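Local coordinates for protein 4-oxalocrotonate tautomerase (Staphylococcus aureus, PDB 2X4K) that belongs to the tautomerase family of the MIF clan, a group of small enzymes built on a beta-alpha-beta unit, and assembles here from six copies of one short chain, at residues R14-E17 with Q18-N21; E47-P50 with N51-G54. All blocks are in the same frame, centred on the assembly; numbering follows the deposited sequence. Where two conformers were deposited one is given.

Contact 1: residues R14-E17 with Q18-N21; sequences RSDE and QLKN
S15 and Q18 exchange hydrogen bonds across the first turn of a helix, side chain to backbone in each direction. S15 stands at the N-cap, and its OG accepts from the backbone N of Q18 over 3.0 Å. With a chi1 of 72°, its hydroxyl sits between its own N and carbonyl carbon, from where it can turn inward to the start of the helix. The return bond is weak but nearly straight: S15 N reaches Q18 OE1 at 3.3 Å, with 174° at the hydrogen. Q18 runs extended beyond CG, and its CG comes within 3.2 Å of S15 OG.

Together the two bonds make a capping box, which provides acceptors for backbone N-H groups that have no preceding turn to pair with. It opens helix 16-34, the helix that links the two parallel strands of a beta-alpha-beta unit. Regular i to i+4 backbone bonding takes over at once: L19 N donates to S15 O at 3.0 Å, and the next two rungs tie K20 to D16 and N21 to E17.

Two polar approaches are looser. Q18 OE1 lies off the edge of the R14 guanidinium, 4.3 Å from NE and not bonded to it; R14 NH2 hydrogen-bonds to L11 O. E17 and K20 run side by side in the same direction, yet OE2 and NZ stay 4.2 Å apart, beyond a salt bridge. D16 is held more firmly, by another chain: its carboxylate forms a salt bridge with R59 and accepts from N51 ND2, both of the second subunit.

Packing is modest on this surface. N21 crosses E17, with ND2 3.9 Å from CG of the glutamate and the amide plane 85° from the carboxylate plane, while buried L19 packs on R59 of the second subunit.

Contact 2: residues E47-P50 with N51-G54; sequences EMKP and NHYG
The chain reverses at K49-H52 in a type I beta turn, with P50 and N51 at the two corners and the backbone N of H52 donating to K49 O over 2.9 Å.

On one side of the turn the contact is polar. In the conformer described, H52 ND1 donates to N51 OD1 at 2.7 Å; the acceptor lies in the imidazole plane, whereas the histidine nitrogen sits well above the plane of the amide. A chi1 of 71° folds the asparagine back toward K49, bringing OD1 within 3.2 Å of K49 CB. The lysine runs beside both N51 and H52, pointing the same way. Across an interface, H52 NE2 bonds to E47 of the fourth subunit, so in this conformer both ring nitrogens have a partner.

The other side is apolar and buried. M48 and Y53 cross at about a right angle, and the methionine bends at its last torsion to bring CE over one face of the phenol ring, 3.8 Å from the centroid and 15° off the normal. SD approaches more obliquely, at 4.5 Å from the same centroid. Closer to the backbone, M48 CB packs on Y53 CD2 at 3.6 Å, and K49 O lies 3.3 Å from that same CD2.

The result is a Met-aromatic contact across the type I turn by which the chain passes from strand 42-48 of the beta-alpha-beta unit into the short antiparallel hairpin of strands 53-55 and 58-59, where Y53 and G54 extend the sheet into the fourth subunit.

In the fold
Both contacts lie at the end of a regular element, contact 1 at the start of helix 16-34 and contact 2 at the end of strand 42-48, but their chemistry differs. Contact 1 lies at the surface and is built almost entirely of polar bonds at the start of the helix of the beta-alpha-beta unit. Contact 2, partly buried, takes in the end of that unit's second strand and is divided between a polar turn and an apolar sulfur-aromatic pair. Within one chain they meet where R14 N makes a weak hydrogen bond to E47 OE2; between chains the helix start of one subunit meets the turn of a neighbour at a subunit interface.

Contact 1: residues R14-E17 with Q18-N21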
loop_
_atom_site.group_PDB
_atom_site.type_symbol
_atom_site.label_atom_id
_atom_site.label_comp_id
_atom_site.label_asym_id
_atom_site.label_seq_id
_atom_site.Cartn_x
_atom_site.Cartn_y
_atom_site.Cartn_z
ATOM N N ARG A 14 20.052 -4.306 1.617
ATOM C CA ARG A 14 20.113 -5.664 1.088
ATOM C C ARG A 14 21.046 -5.682 -0.122
ATOM O O ARG A 14 21.126 -4.707 -0.854
ATOM C CB ARG A 14 18.710 -6.163 0.718
ATOM C CG ARG A 14 17.858 -6.703 1.894
ATOM C CD ARG A 14 18.050 -5.948 3.211
ATOM N NE ARG A 14 19.266 -6.331 3.928
ATOM C CZ ARG A 14 19.651 -5.812 5.093
ATOM N NH1 ARG A 14 20.778 -6.228 5.658
ATOM N NH2 ARG A 14 18.917 -4.888 5.703
ATOM N N SER A 15 21.759 -6.788 -0.325
ATOM C CA SER A 15 22.619 -6.933 -1.501
ATOM C C SER A 15 21.765 -7.126 -2.743
ATOM O O SER A 15 20.610 -7.540 -2.642
ATOM C CB SER A 15 23.582 -8.107 -1.336
ATOM O OG SER A 15 22.889 -9.335 -1.435
ATOM N N ASP A 16 22.328 -6.842 -3.913
ATOM C CA ASP A 16 21.595 -7.027 -5.162
ATOM C C ASP A 16 21.195 -8.492 -5.340
ATOM O O ASP A 16 20.110 -8.775 -5.839
ATOM C CB ASP A 16 22.405 -6.550 -6.373
ATOM C CG ASP A 16 21.545 -6.394 -7.610
ATOM O OD1 ASP A 16 20.648 -5.524 -7.611
ATOM O OD2 ASP A 16 21.741 -7.158 -8.576
ATOM N N GLU A 17 22.068 -9.413 -4.924
ATOM C CA GLU A 17 21.774 -10.843 -5.034
ATOM C C GLU A 17 20.660 -11.259 -4.081
ATOM O O GLU A 17 19.800 -12.058 -4.449
ATOM C CB GLU A 17 23.021 -11.693 -4.780
ATOM C CG GLU A 17 22.925 -13.108 -5.365
ATOM C CD GLU A 17 23.016 -13.132 -6.885
ATOM O OE1 GLU A 17 23.372 -12.094 -7.486
ATOM O OE2 GLU A 17 22.732 -14.192 -7.484
ATOM N N GLN A 18 20.671 -10.732 -2.859
ATOM C CA GLN A 18 19.577 -10.992 -1.918
ATOM C C GLN A 18 18.233 -10.532 -2.496
ATOM O O GLN A 18 17.245 -11.255 -2.398
ATOM C CB GLN A 18 19.853 -10.361 -0.541
ATOM C CG GLN A 18 20.860 -11.146 0.303
ATOM C CD GLN A 18 21.104 -10.526 1.666
ATOM O OE1 GLN A 18 21.404 -9.344 1.768
ATOM N NE2 GLN A 18 20.988 -11.330 2.717
ATOM N N LEU A 19 18.219 -9.333 -3.092
ATOM C CA LEU A 19 17.035 -8.778 -3.772
ATOM C C LEU A 19 16.587 -9.681 -4.917
ATOM O O LEU A 19 15.405 -10.005 -5.043
ATOM C CB LEU A 19 17.331 -7.384 -4.359
ATOM C CG LEU A 19 17.428 -6.141 -3.469
ATOM C CD1 LEU A 19 17.905 -4.938 -4.278
ATOM C CD2 LEU A 19 16.094 -5.839 -2.815
ATOM N N LYS A 20 17.545 -10.074 -5.752
ATOM C CA LYS A 20 17.279 -10.937 -6.903
ATOM C C LYS A 20 16.619 -12.239 -6.443
ATOM O O LYS A 20 15.590 -12.653 -6.980
ATOM C CB LYS A 20 18.586 -11.246 -7.640
ATOM C CG LYS A 20 18.409 -12.083 -8.892
ATOM C CD LYS A 20 19.710 -12.161 -9.674
ATOM C CE LYS A 20 19.620 -13.181 -10.791
ATOM N NZ LYS A 20 19.657 -14.569 -10.264
ATOM N N ASN A 21 17.206 -12.855 -5.427
ATOM C CA ASN A 21 16.706 -14.111 -4.897
ATOM C C ASN A 21 15.354 -13.944 -4.218
ATOM O O ASN A 21 14.491 -14.802 -4.363
ATOM C CB ASN A 21 17.714 -14.726 -3.929
ATOM C CG ASN A 21 18.981 -15.166 -4.619
ATOM O OD1 ASN A 21 18.991 -15.444 -5.819
ATOM N ND2 ASN A 21 20.062 -15.221 -3.864
#

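Contact 2: residues E47-P50 with N51-G54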
loop_
_atom_site.group_PDB
_atom_site.type_symbol
_atom_site.label_atom_id
_atom_site.label_comp_id
_atom_site.label_asym_id
_atom_site.label_seq_id
_atom_site.Cartn_x
_atom_site.Cartn_y
_atom_site.Cartn_z
ATOM N N GLU A 47 12.590 -0.627 0.303
ATOM C CA GLU A 47 13.544 -0.635 1.399
ATOM C C GLU A 47 13.248 0.528 2.345
ATOM O O GLU A 47 12.868 1.620 1.910
ATOM C CB GLU A 47 14.976 -0.599 0.861
ATOM C CG GLU A 47 15.365 -1.890 0.140
ATOM C CD GLU A 47 16.818 -1.922 -0.313
ATOM O OE1 GLU A 47 17.065 -1.683 -1.507
ATOM O OE2 GLU A 47 17.716 -2.189 0.511
ATOM N N MET A 48 13.408 0.276 3.641
ATOM C CA MET A 48 13.103 1.256 4.677
ATOM C C MET A 48 14.326 1.553 5.519
ATOM O O MET A 48 15.060 0.647 5.909
ATOM C CB MET A 48 12.028 0.716 5.628
ATOM C CG MET A 48 10.782 0.147 4.988
ATOM S SD MET A 48 9.615 -0.374 6.255
ATOM C CE MET A 48 10.271 -1.953 6.786
ATOM N N LYS A 49 14.513 2.825 5.846
ATOM C CA LYS A 49 15.519 3.209 6.830
ATOM C C LYS A 49 15.020 2.826 8.224
ATOM O O LYS A 49 13.817 2.902 8.492
ATOM C CB LYS A 49 15.776 4.713 6.780
ATOM C CG LYS A 49 16.276 5.207 5.436
ATOM C CD LYS A 49 16.500 6.706 5.433
ATOM C CE LYS A 49 17.066 7.175 4.103
ATOM N NZ LYS A 49 17.274 8.648 4.064
ATOM N N PRO A 50 15.935 2.441 9.127
ATOM C CA PRO A 50 15.534 2.001 10.465
ATOM C C PRO A 50 14.879 3.089 11.320
ATOM O O PRO A 50 14.168 2.770 12.269
ATOM C CB PRO A 50 16.852 1.529 11.089
ATOM C CG PRO A 50 17.906 2.226 10.323
ATOM C CD PRO A 50 17.388 2.318 8.930
ATOM N N ASN A 51 15.102 4.355 10.980
ATOM C CA ASN A 51 14.429 5.454 11.661
ATOM C C ASN A 51 13.035 5.756 11.077
ATOM O O ASN A 51 12.384 6.718 11.504
ATOM C CB ASN A 51 15.319 6.706 11.667
ATOM C CG ASN A 51 15.453 7.326 10.307
ATOM O OD1 ASN A 51 15.405 6.632 9.298
ATOM N ND2 ASN A 51 15.610 8.644 10.267
ATOM N N HIS A 52 12.562 4.917 10.144
ATOM C CA HIS A 52 11.245 5.093 9.529
ATOM C C HIS A 52 10.270 3.971 9.822
ATOM O O HIS A 52 9.198 3.917 9.238
ATOM C CB HIS A 52 11.383 5.235 8.022
ATOM C CG HIS A 52 11.828 6.590 7.604
ATOM N ND1 HIS A 52 13.077 7.084 7.908
ATOM C CD2 HIS A 52 11.181 7.570 6.937
ATOM C CE1 HIS A 52 13.188 8.305 7.421
ATOM N NE2 HIS A 52 12.051 8.626 6.832
ATOM N N TYR A 53 10.616 3.064 10.729
ATOM C CA TYR A 53 9.661 2.026 11.104
ATOM C C TYR A 53 9.914 1.477 12.485
ATOM O O TYR A 53 11.008 1.599 13.036
ATOM C CB TYR A 53 9.637 0.887 10.080
ATOM C CG TYR A 53 10.861 0.019 10.065
ATOM C CD1 TYR A 53 10.941 -1.126 10.846
ATOM C CD2 TYR A 53 11.930 0.318 9.232
ATOM C CE1 TYR A 53 12.059 -1.941 10.806
ATOM C CE2 TYR A 53 13.058 -0.486 9.187
ATOM C CZ TYR A 53 13.121 -1.609 9.983
ATOM O OH TYR A 53 14.243 -2.404 9.931
ATOM N N GLY A 54 8.878 0.873 13.041
ATOM C CA GLY A 54 8.970 0.298 14.357
ATOM C C GLY A 54 7.819 -0.614 14.687
ATOM O O GLY A 54 6.882 -0.786 13.901
#